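Local coordinates for protein tryptophan decarboxylase 1 (Oryza sativa subsp. japonica, PDB 6KHP) that decarboxylates L-tryptophan to tryptamine and 5-hydroxy-L-tryptophan to serotonin, using pyridoxal 5'-phosphate as cofactor, at residues V125-Q130 against V378-R383. Residues are numbered along the deposited sequence; the frame is centred on the assembly and turned at random.
Sequences VGFTWQ and VGVGRR. With TSS (2-(1H-indol-3-yl)ethanamine), chain D; PLP (pyridoxal-5'-phosphate), chain J.
Gly126 ties the two loops together: its N-H points almost straight at the backbone O of Arg382 (N to O 3.1 Å, 164° at the hydrogen). The same oxygen also takes a CA-H...O contact from Val125. Beside this bond the packing is tight. CG1 of Val125, held anti to its backbone N (chi1 -174°), presses on CA of Gly381 at 3.5 Å, while its CG2 sits 3.6 Å from CH2 of the tryptamine indole. CA of Gly381 also lies close to the indole nitrogen. Phe127 sets its CB against the carbonyl O of Val380 and, at 3.8 Å, against CG1 of Val380. Its ring turns an edge to CA of Gly381 and brings CE2 within 3.6 Å of tryptamine CB; an edge-to-face contact with Phe103 of the second subunit also holds this ring. With an alanine here in place of Phe127, the tryptamine arm would probably lose its aromatic neighbour and Phe103 of the second subunit its ring partner.

Looser and more polar, the far side is bridged by a single ordered water and has fewer direct contacts, though it too is buried. The aliphatic part of Arg382 runs past the carbonyl of Gly126, with CD 3.4 Å from its O, and the water donates to that O while accepting from NH1 at the guanidinium edge. NE is hydrogen-bonded to Gln377, and NH2 forms a salt bridge with Glu139.

On the cofactor side, Gly381 N gives a short, straight bond to phosphate O3P (2.6 Å), with weak bonds from Val380 N to O3P and O2P. Thr175 and Ser176 of the second subunit bind the same cofactor, so the two loops build one wall of the shared, dimer-interface active site of a group II pyridoxal-phosphate decarboxylase.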
loop_
_atom_site.group_PDB
_atom_site.type_symbol
_atom_site.label_atom_id
_atom_site.label_comp_id
_atom_site.label_asym_id
_atom_site.label_seq_id
_atom_site.Cartn_x
_atom_site.Cartn_y
_atom_site.Cartn_z
ATOM N N VAL A 125 -16.225 11.873 -27.919
ATOM C CA VAL A 125 -16.717 10.555 -28.331
ATOM C C VAL A 125 -17.353 10.718 -29.708
ATOM O O VAL A 125 -18.479 11.219 -29.827
ATOM C CB VAL A 125 -17.725 9.975 -27.335
ATOM C CG1 VAL A 125 -18.083 8.549 -27.738
ATOM C CG2 VAL A 125 -17.183 10.049 -25.886
ATOM N N GLY A 126 -16.665 10.273 -30.749
ATOM C CA GLY A 126 -17.071 10.654 -32.086
ATOM C C GLY A 126 -17.900 9.642 -32.850
ATOM O O GLY A 126 -17.568 9.331 -34.000
ATOM N N PHE A 127 -18.993 9.149 -32.258
ATOM C CA PHE A 127 -19.777 8.118 -32.940
ATOM C C PHE A 127 -20.409 8.642 -34.228
ATOM O O PHE A 127 -20.515 7.899 -35.205
ATOM C CB PHE A 127 -20.853 7.544 -32.011
ATOM C CG PHE A 127 -21.387 8.518 -30.975
ATOM C CD1 PHE A 127 -22.245 9.552 -31.338
ATOM C CD2 PHE A 127 -21.080 8.355 -29.643
ATOM C CE1 PHE A 127 -22.771 10.420 -30.386
ATOM C CE2 PHE A 127 -21.586 9.222 -28.679
ATOM C CZ PHE A 127 -22.430 10.256 -29.049
ATOM N N THR A 128 -20.817 9.911 -34.255
ATOM C CA THR A 128 -21.291 10.578 -35.461
ATOM C C THR A 128 -20.388 11.767 -35.779
ATOM O O THR A 128 -19.628 12.247 -34.924
ATOM C CB THR A 128 -22.738 11.078 -35.305
ATOM O OG1 THR A 128 -22.802 12.003 -34.205
ATOM C CG2 THR A 128 -23.704 9.906 -35.060
ATOM N N TRP A 129 -20.485 12.243 -37.026
ATOM C CA TRP A 129 -19.802 13.478 -37.396
ATOM C C TRP A 129 -20.237 14.625 -36.480
ATOM O O TRP A 129 -19.396 15.358 -35.951
ATOM C CB TRP A 129 -20.071 13.809 -38.872
ATOM C CG TRP A 129 -19.509 15.163 -39.330
ATOM C CD1 TRP A 129 -18.285 15.395 -39.901
ATOM C CD2 TRP A 129 -20.152 16.440 -39.250
ATOM N NE1 TRP A 129 -18.128 16.732 -40.176
ATOM C CE2 TRP A 129 -19.261 17.396 -39.789
ATOM C CE3 TRP A 129 -21.399 16.869 -38.779
ATOM C CZ2 TRP A 129 -19.575 18.752 -39.870
ATOM C CZ3 TRP A 129 -21.712 18.225 -38.861
ATOM C CH2 TRP A 129 -20.801 19.146 -39.401
ATOM N N GLN A 130 -21.548 14.743 -36.225
ATOM C CA GLN A 130 -22.058 15.812 -35.366
ATOM C C GLN A 130 -21.506 15.729 -33.948
ATOM O O GLN A 130 -21.291 16.771 -33.310
ATOM C CB GLN A 130 -23.590 15.773 -35.322
ATOM C CG GLN A 130 -24.225 17.005 -34.660
ATOM C CD GLN A 130 -23.755 18.302 -35.316
ATOM O OE1 GLN A 130 -22.734 18.886 -34.930
ATOM N NE2 GLN A 130 -24.482 18.739 -36.331
ATOM N N VAL A 378 -17.463 -2.021 -34.802
ATOM C CA VAL A 378 -18.362 -2.800 -33.956
ATOM C C VAL A 378 -19.146 -1.887 -33.017
ATOM O O VAL A 378 -20.372 -1.998 -32.900
ATOM C CB VAL A 378 -17.577 -3.872 -33.171
ATOM C CG1 VAL A 378 -18.493 -4.579 -32.172
ATOM C CG2 VAL A 378 -16.977 -4.888 -34.121
ATOM N N GLY A 379 -18.456 -0.986 -32.316
ATOM C CA GLY A 379 -19.057 -0.244 -31.224
ATOM C C GLY A 379 -19.678 1.077 -31.664
ATOM O O GLY A 379 -19.653 1.459 -32.833
ATOM N N VAL A 380 -20.222 1.797 -30.681
ATOM C CA VAL A 380 -20.787 3.123 -30.921
ATOM C C VAL A 380 -19.731 4.198 -30.677
ATOM O O VAL A 380 -19.309 4.891 -31.613
ATOM C CB VAL A 380 -22.020 3.367 -30.041
ATOM C CG1 VAL A 380 -22.707 4.685 -30.437
ATOM C CG2 VAL A 380 -22.967 2.170 -30.146
ATOM N N GLY A 381 -19.294 4.335 -29.424
ATOM C CA GLY A 381 -18.278 5.313 -29.089
ATOM C C GLY A 381 -16.935 5.018 -29.735
ATOM O O GLY A 381 -16.668 3.919 -30.233
ATOM N N ARG A 382 -16.073 6.039 -29.724
ATOM C CA ARG A 382 -14.713 5.934 -30.244
ATOM C C ARG A 382 -13.941 7.194 -29.875
ATOM O O ARG A 382 -14.505 8.296 -29.861
ATOM C CB ARG A 382 -14.689 5.735 -31.774
ATOM C CG ARG A 382 -15.377 6.855 -32.568
ATOM C CD ARG A 382 -15.940 6.360 -33.909
ATOM N NE ARG A 382 -14.964 5.541 -34.625
ATOM C CZ ARG A 382 -13.931 6.039 -35.300
ATOM N NH1 ARG A 382 -13.757 7.351 -35.369
ATOM N NH2 ARG A 382 -13.080 5.228 -35.910
ATOM N N ARG A 383 -12.655 7.006 -29.587
ATOM C CA ARG A 383 -11.708 8.062 -29.295
ATOM C C ARG A 383 -11.369 8.843 -30.559
ATOM O O ARG A 383 -11.585 8.386 -31.687
ATOM C CB ARG A 383 -10.402 7.479 -28.747
ATOM C CG ARG A 383 -10.360 7.174 -27.284
ATOM C CD ARG A 383 -9.047 6.449 -26.956
ATOM N NE ARG A 383 -7.901 7.295 -27.265
ATOM C CZ ARG A 383 -7.425 8.192 -26.426
ATOM N NH1 ARG A 383 -7.987 8.323 -25.226
ATOM N NH2 ARG A 383 -6.384 8.941 -26.765
HETATM N N1 TSS D . -25.267 6.566 -27.455
HETATM C CA TSS D . -23.971 6.277 -26.852
HETATM C CB TSS D . -23.407 7.463 -26.066
HETATM C CG TSS D . -21.965 7.084 -25.699
HETATM C CD1 TSS D . -21.470 5.997 -26.417
HETATM N NE1 TSS D . -20.190 5.757 -25.992
HETATM C CE2 TSS D . -19.879 6.692 -25.014
HETATM C CD2 TSS D . -20.975 7.515 -24.839
HETATM C CZ2 TSS D . -18.711 6.902 -24.251
HETATM C CH2 TSS D . -18.669 7.933 -23.315
HETATM C CZ3 TSS D . -19.778 8.764 -23.135
HETATM C CE3 TSS D . -20.925 8.565 -23.889
HETATM N N1 PLP J . -25.458 0.664 -23.964
HETATM C C2 PLP J . -25.770 1.682 -23.083
HETATM C C2A PLP J . -26.794 1.474 -21.995
HETATM C C3 PLP J . -25.115 2.900 -23.199
HETATM O O3 PLP J . -25.387 3.932 -22.333
HETATM C C4 PLP J . -24.162 3.088 -24.186
HETATM C C4A PLP J . -23.247 4.271 -24.107
HETATM C C5 PLP J . -23.864 2.071 -25.078
HETATM C C6 PLP J . -24.518 0.851 -24.969
HETATM C C5A PLP J . -22.839 2.326 -26.158
HETATM O O4P PLP J . -21.740 1.507 -25.891
HETATM P P PLP J . -20.382 1.506 -26.745
HETATM O O1P PLP J . -19.276 1.521 -25.714
HETATM O O2P PLP J . -20.392 0.238 -27.569
HETATM O O3P PLP J . -20.241 2.677 -27.677
HETATM O O HOH W 1 -15.142 9.830 -35.003
#